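Local coordinates for protein ultraspiracle (Drosophila melanogaster, PDB 1HG4) that probably acts as a nuclear hormone receptor and transcription factor whose ligand-binding domain, locked in an inactive conformation, holds a phospholipid, at residues 93-105 against 131-143. Sequence-based numbering, arbitrary orientation.
Sequences LIANVAWCSIVSL and QPQQLFLNQSFSY. With LPP (2-(hexadecanoyloxy)-1-[(phosphonooxy)methyl]ethyl hexadecanoate), chain G.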
loop_
_atom_site.group_PDB
_atom_site.type_symbol
_atom_site.label_atom_id
_atom_site.label_comp_id
_atom_site.label_asym_id
_atom_site.label_seq_id
_atom_site.Cartn_x
_atom_site.Cartn_y
_atom_site.Cartn_z
ATOM N N LEU A 93 -7.262 25.795 3.515
ATOM C CA LEU A 93 -7.516 27.209 3.818
ATOM C C LEU A 93 -8.238 27.368 5.152
ATOM O O LEU A 93 -7.821 28.165 5.991
ATOM C CB LEU A 93 -8.333 27.882 2.714
ATOM C CG LEU A 93 -7.660 27.969 1.344
ATOM C CD1 LEU A 93 -8.426 28.926 0.447
ATOM C CD2 LEU A 93 -6.248 28.450 1.503
ATOM N N ILE A 94 -9.303 26.598 5.354
ATOM C CA ILE A 94 -10.074 26.675 6.590
ATOM C C ILE A 94 -9.275 26.285 7.822
ATOM O O ILE A 94 -9.538 26.798 8.906
ATOM C CB ILE A 94 -11.349 25.812 6.498
ATOM C CG1 ILE A 94 -12.284 26.418 5.456
ATOM C CG2 ILE A 94 -12.052 25.744 7.857
ATOM C CD1 ILE A 94 -13.546 25.616 5.241
ATOM N N ALA A 95 -8.304 25.388 7.665
ATOM C CA ALA A 95 -7.468 24.977 8.795
ATOM C C ALA A 95 -6.625 26.189 9.210
ATOM O O ALA A 95 -6.400 26.435 10.393
ATOM C CB ALA A 95 -6.557 23.806 8.404
ATOM N N ASN A 96 -6.158 26.944 8.223
ATOM C CA ASN A 96 -5.381 28.143 8.504
ATOM C C ASN A 96 -6.232 29.234 9.162
ATOM O O ASN A 96 -5.729 29.943 10.030
ATOM C CB ASN A 96 -4.740 28.684 7.225
ATOM C CG ASN A 96 -3.424 27.985 6.887
ATOM O OD1 ASN A 96 -3.056 27.847 5.716
ATOM N ND2 ASN A 96 -2.703 27.560 7.916
ATOM N N VAL A 97 -7.502 29.381 8.771
ATOM C CA VAL A 97 -8.322 30.405 9.410
ATOM C C VAL A 97 -8.642 29.963 10.833
ATOM O O VAL A 97 -8.715 30.787 11.737
ATOM C CB VAL A 97 -9.660 30.707 8.656
ATOM C CG1 VAL A 97 -9.409 30.823 7.182
ATOM C CG2 VAL A 97 -10.688 29.649 8.940
ATOM N N ALA A 98 -8.812 28.660 11.041
ATOM C CA ALA A 98 -9.106 28.164 12.384
ATOM C C ALA A 98 -7.965 28.531 13.343
ATOM O O ALA A 98 -8.213 28.980 14.465
ATOM C CB ALA A 98 -9.320 26.646 12.365
ATOM N N TRP A 99 -6.730 28.348 12.878
ATOM C CA TRP A 99 -5.518 28.634 13.638
ATOM C C TRP A 99 -5.291 30.132 13.901
ATOM O O TRP A 99 -4.873 30.509 14.997
ATOM C CB TRP A 99 -4.309 28.044 12.894
ATOM C CG TRP A 99 -2.960 28.365 13.506
ATOM C CD1 TRP A 99 -2.081 29.327 13.092
ATOM C CD2 TRP A 99 -2.360 27.741 14.648
ATOM N NE1 TRP A 99 -0.967 29.341 13.902
ATOM C CE2 TRP A 99 -1.112 28.380 14.867
ATOM C CE3 TRP A 99 -2.754 26.712 15.510
ATOM C CZ2 TRP A 99 -0.257 28.021 15.915
ATOM C CZ3 TRP A 99 -1.894 26.356 16.566
ATOM C CH2 TRP A 99 -0.666 27.010 16.750
ATOM N N CYS A 100 -5.548 30.978 12.901
ATOM C CA CYS A 100 -5.382 32.426 13.061
ATOM C C CYS A 100 -6.460 32.989 13.956
ATOM O O CYS A 100 -6.293 34.053 14.530
ATOM C CB CYS A 100 -5.491 33.172 11.725
ATOM S SG CYS A 100 -4.120 32.962 10.609
ATOM N N SER A 101 -7.581 32.287 14.057
ATOM C CA SER A 101 -8.686 32.766 14.875
ATOM C C SER A 101 -8.593 32.309 16.338
ATOM O O SER A 101 -9.569 32.384 17.101
ATOM C CB SER A 101 -10.005 32.331 14.235
ATOM O OG SER A 101 -10.066 32.788 12.889
ATOM N N ILE A 102 -7.410 31.841 16.730
ATOM C CA ILE A 102 -7.196 31.393 18.102
ATOM C C ILE A 102 -6.714 32.578 18.944
ATOM O O ILE A 102 -6.841 32.572 20.175
ATOM C CB ILE A 102 -6.145 30.240 18.174
ATOM C CG1 ILE A 102 -6.706 28.990 17.498
ATOM C CG2 ILE A 102 -5.810 29.915 19.629
ATOM C CD1 ILE A 102 -5.799 27.800 17.559
ATOM N N VAL A 103 -6.180 33.597 18.266
ATOM C CA VAL A 103 -5.667 34.795 18.928
ATOM C C VAL A 103 -6.723 35.603 19.667
ATOM O O VAL A 103 -6.476 36.084 20.772
ATOM C CB VAL A 103 -4.957 35.721 17.922
ATOM C CG1 VAL A 103 -4.955 37.144 18.431
ATOM C CG2 VAL A 103 -3.518 35.241 17.705
ATOM N N SER A 104 -7.898 35.756 19.072
ATOM C CA SER A 104 -8.944 36.539 19.714
ATOM C C SER A 104 -10.096 35.727 20.291
ATOM O O SER A 104 -11.249 36.151 20.212
ATOM C CB SER A 104 -9.501 37.581 18.738
ATOM O OG SER A 104 -10.128 36.967 17.623
ATOM N N LEU A 105 -9.790 34.567 20.866
ATOM C CA LEU A 105 -10.822 33.738 21.477
ATOM C C LEU A 105 -11.091 34.206 22.912
ATOM O O LEU A 105 -10.365 33.857 23.850
ATOM C CB LEU A 105 -10.407 32.258 21.478
ATOM C CG LEU A 105 -10.812 31.430 20.248
ATOM C CD1 LEU A 105 -10.215 30.039 20.343
ATOM C CD2 LEU A 105 -12.337 31.338 20.164
ATOM N N GLN A 131 -19.348 32.668 22.946
ATOM C CA GLN A 131 -19.479 32.592 21.493
ATOM C C GLN A 131 -18.566 33.585 20.782
ATOM O O GLN A 131 -18.846 34.786 20.775
ATOM C CB GLN A 131 -20.926 32.865 21.064
ATOM C CG GLN A 131 -21.117 32.842 19.554
ATOM C CD GLN A 131 -22.562 32.995 19.137
ATOM O OE1 GLN A 131 -23.158 34.062 19.296
ATOM N NE2 GLN A 131 -23.143 31.919 18.602
ATOM N N PRO A 132 -17.470 33.093 20.166
ATOM C CA PRO A 132 -16.495 33.921 19.439
ATOM C C PRO A 132 -17.100 34.938 18.459
ATOM O O PRO A 132 -18.116 34.680 17.811
ATOM C CB PRO A 132 -15.585 32.885 18.762
ATOM C CG PRO A 132 -16.380 31.598 18.801
ATOM C CD PRO A 132 -17.075 31.675 20.122
ATOM N N GLN A 133 -16.452 36.091 18.356
ATOM C CA GLN A 133 -16.934 37.169 17.509
ATOM C C GLN A 133 -16.032 37.540 16.331
ATOM O O GLN A 133 -16.418 38.344 15.482
ATOM C CB GLN A 133 -17.168 38.412 18.375
ATOM N N GLN A 134 -14.837 36.963 16.281
ATOM C CA GLN A 134 -13.901 37.272 15.210
ATOM C C GLN A 134 -13.303 36.071 14.493
ATOM O O GLN A 134 -12.854 35.120 15.122
ATOM C CB GLN A 134 -12.750 38.117 15.738
ATOM C CG GLN A 134 -13.028 39.586 15.845
ATOM C CD GLN A 134 -11.748 40.392 15.730
ATOM O OE1 GLN A 134 -11.249 40.644 14.630
ATOM N NE2 GLN A 134 -11.198 40.776 16.862
ATOM N N LEU A 135 -13.277 36.143 13.166
ATOM C CA LEU A 135 -12.723 35.084 12.339
ATOM C C LEU A 135 -11.615 35.707 11.505
ATOM O O LEU A 135 -11.865 36.618 10.718
ATOM C CB LEU A 135 -13.812 34.507 11.427
ATOM C CG LEU A 135 -13.514 33.262 10.594
ATOM C CD1 LEU A 135 -13.174 32.106 11.503
ATOM C CD2 LEU A 135 -14.734 32.900 9.777
ATOM N N PHE A 136 -10.390 35.223 11.687
ATOM C CA PHE A 136 -9.243 35.740 10.944
ATOM C C PHE A 136 -8.875 34.897 9.727
ATOM O O PHE A 136 -8.902 33.670 9.779
ATOM C CB PHE A 136 -8.006 35.829 11.841
ATOM C CG PHE A 136 -8.063 36.923 12.867
ATOM C CD1 PHE A 136 -8.888 36.817 13.973
ATOM C CD2 PHE A 136 -7.274 38.059 12.725
ATOM C CE1 PHE A 136 -8.930 37.830 14.924
ATOM C CE2 PHE A 136 -7.309 39.079 13.669
ATOM C CZ PHE A 136 -8.136 38.965 14.770
ATOM N N LEU A 137 -8.520 35.570 8.637
ATOM C CA LEU A 137 -8.103 34.899 7.416
ATOM C C LEU A 137 -6.590 35.027 7.334
ATOM O O LEU A 137 -5.909 34.203 6.720
ATOM C CB LEU A 137 -8.742 35.553 6.185
ATOM C CG LEU A 137 -10.131 35.071 5.755
ATOM C CD1 LEU A 137 -11.162 35.400 6.809
ATOM C CD2 LEU A 137 -10.492 35.717 4.439
ATOM N N ASN A 138 -6.085 36.081 7.971
ATOM C CA ASN A 138 -4.662 36.423 8.025
ATOM C C ASN A 138 -4.440 36.925 9.432
ATOM O O ASN A 138 -5.232 36.653 10.329
ATOM C CB ASN A 138 -4.355 37.612 7.116
ATOM C CG ASN A 138 -4.294 37.247 5.662
ATOM O OD1 ASN A 138 -4.385 38.117 4.797
ATOM N ND2 ASN A 138 -4.114 35.962 5.376
ATOM N N GLN A 139 -3.408 37.749 9.593
ATOM C CA GLN A 139 -3.123 38.353 10.885
ATOM C C GLN A 139 -3.692 39.774 10.878
ATOM O O GLN A 139 -3.879 40.375 11.929
ATOM C CB GLN A 139 -1.614 38.404 11.139
ATOM N N SER A 140 -3.997 40.286 9.686
ATOM C CA SER A 140 -4.516 41.651 9.522
ATOM C C SER A 140 -5.779 41.800 8.649
ATOM O O SER A 140 -6.045 42.875 8.109
ATOM C CB SER A 140 -3.420 42.508 8.921
ATOM O OG SER A 140 -2.964 41.887 7.735
ATOM N N PHE A 141 -6.544 40.728 8.496
ATOM C CA PHE A 141 -7.774 40.758 7.711
ATOM C C PHE A 141 -8.726 39.856 8.484
ATOM O O PHE A 141 -8.440 38.678 8.669
ATOM C CB PHE A 141 -7.544 40.199 6.302
ATOM C CG PHE A 141 -8.717 40.398 5.380
ATOM C CD1 PHE A 141 -8.878 41.595 4.682
ATOM C CD2 PHE A 141 -9.687 39.408 5.238
ATOM C CE1 PHE A 141 -9.978 41.803 3.859
ATOM C CE2 PHE A 141 -10.797 39.605 4.415
ATOM C CZ PHE A 141 -10.944 40.802 3.724
ATOM N N SER A 142 -9.847 40.398 8.949
ATOM C CA SER A 142 -10.762 39.596 9.745
ATOM C C SER A 142 -12.184 40.102 9.712
ATOM O O SER A 142 -12.434 41.242 9.342
ATOM C CB SER A 142 -10.284 39.575 11.191
ATOM O OG SER A 142 -10.059 40.902 11.639
ATOM N N TYR A 143 -13.112 39.245 10.127
ATOM C CA TYR A 143 -14.513 39.610 10.143
ATOM C C TYR A 143 -15.134 39.503 11.518
ATOM O O TYR A 143 -14.828 38.590 12.284
ATOM C CB TYR A 143 -15.315 38.716 9.196
ATOM C CG TYR A 143 -14.966 38.897 7.748
ATOM C CD1 TYR A 143 -15.156 40.124 7.111
ATOM C CD2 TYR A 143 -14.419 37.854 7.017
ATOM C CE1 TYR A 143 -14.799 40.306 5.776
ATOM C CE2 TYR A 143 -14.062 38.019 5.686
ATOM C CZ TYR A 143 -14.249 39.251 5.071
ATOM O OH TYR A 143 -13.840 39.423 3.767
HETATM P P1 LPP G . -28.758 42.011 1.759
HETATM O O2 LPP G . -28.902 42.190 3.367
HETATM O O3 LPP G . -29.471 43.324 1.129
HETATM O O4 LPP G . -29.443 40.527 1.202
HETATM O O5 LPP G . -27.168 42.156 1.395
HETATM C C6 LPP G . -26.249 41.791 2.401
HETATM C C7 LPP G . -24.883 41.504 1.786
HETATM C C8 LPP G . -23.801 41.812 2.827
HETATM O O9 LPP G . -24.820 40.126 1.456
HETATM O O27 LPP G . -22.549 41.353 2.386
HETATM C C11 LPP G . -24.406 39.886 0.166
HETATM O O10 LPP G . -24.469 40.674 -0.775
HETATM C C12 LPP G . -23.856 38.470 0.066
HETATM C C13 LPP G . -22.341 38.522 0.225
HETATM C C14 LPP G . -21.697 37.342 -0.478
HETATM C C15 LPP G . -21.111 36.417 0.566
HETATM C C16 LPP G . -19.800 35.846 0.063
HETATM C C17 LPP G . -19.070 35.207 1.233
HETATM C C18 LPP G . -18.416 33.919 0.771
HETATM C C19 LPP G . -19.059 32.749 1.498
HETATM C C20 LPP G . -18.048 32.143 2.462
HETATM C C21 LPP G . -17.844 30.660 2.148
HETATM C C22 LPP G . -16.825 30.496 1.023
HETATM C C23 LPP G . -15.449 30.205 1.595
HETATM C C24 LPP G . -14.430 30.344 0.472
HETATM C C25 LPP G . -13.035 30.004 0.982
HETATM C C26 LPP G . -12.655 28.588 0.567
HETATM C C29 LPP G . -21.559 41.733 3.225
HETATM O O28 LPP G . -21.700 42.193 4.350
HETATM C C30 LPP G . -20.223 41.497 2.521
HETATM C C31 LPP G . -19.124 41.202 3.545
HETATM C C32 LPP G . -18.654 39.754 3.416
HETATM C C33 LPP G . -18.818 39.041 4.760
HETATM C C34 LPP G . -18.300 37.614 4.652
HETATM C C35 LPP G . -18.278 36.965 6.032
HETATM C C36 LPP G . -17.184 35.912 6.087
HETATM C C37 LPP G . -17.807 34.520 6.100
HETATM C C38 LPP G . -16.966 33.571 6.952
HETATM C C39 LPP G . -16.265 32.552 6.060
HETATM C C40 LPP G . -14.810 32.961 5.881
HETATM C C41 LPP G . -13.986 31.776 5.428
HETATM C C42 LPP G . -12.904 32.282 4.493
HETATM C C43 LPP G . -11.801 31.240 4.369
HETATM C C44 LPP G . -10.615 31.830 3.605
#
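Ser101 OG takes the backbone N-H of Phe136 at 2.7 Å (156° at the hydrogen) and gives its own proton to Val97 O, also 2.7 Å away. OG stands beside its own backbone N (chi1 -55°), turned back toward the carbonyl of Val97; Ser101 N reaches Val97 O from the opposite face. This is the tight part: Val97 CB sits 3.3 Å from Phe136 O, Leu135 CD1 closes on Ser101 OG at 3.5 Å, and Cys100 CB packs on Phe136 CB at 3.7 Å. With an alanine in place of Ser101, Phe136 N would probably lose its acceptor, and the strand its polar tie to the helix end. In the nuclear receptor ligand-binding fold, the contact joins the C-terminal end of helix 78-100 to the small antiparallel beta hairpin 134-136/142-144, beside the pocket. Val97 CG1, 3.7 Å from LPP C43, lines that pocket with Leu135 CD2, Leu137 and Tyr143, against one acyl chain of the lipid. Ser104 OG meets the Phe136 ring at its edge, 3.1 Å from CE1, while Ser142 CB lies over one face. Toward solvent the packing thins: exposed Leu105 runs alongside Pro132, its CD2 3.9 Å from Pro132 CB.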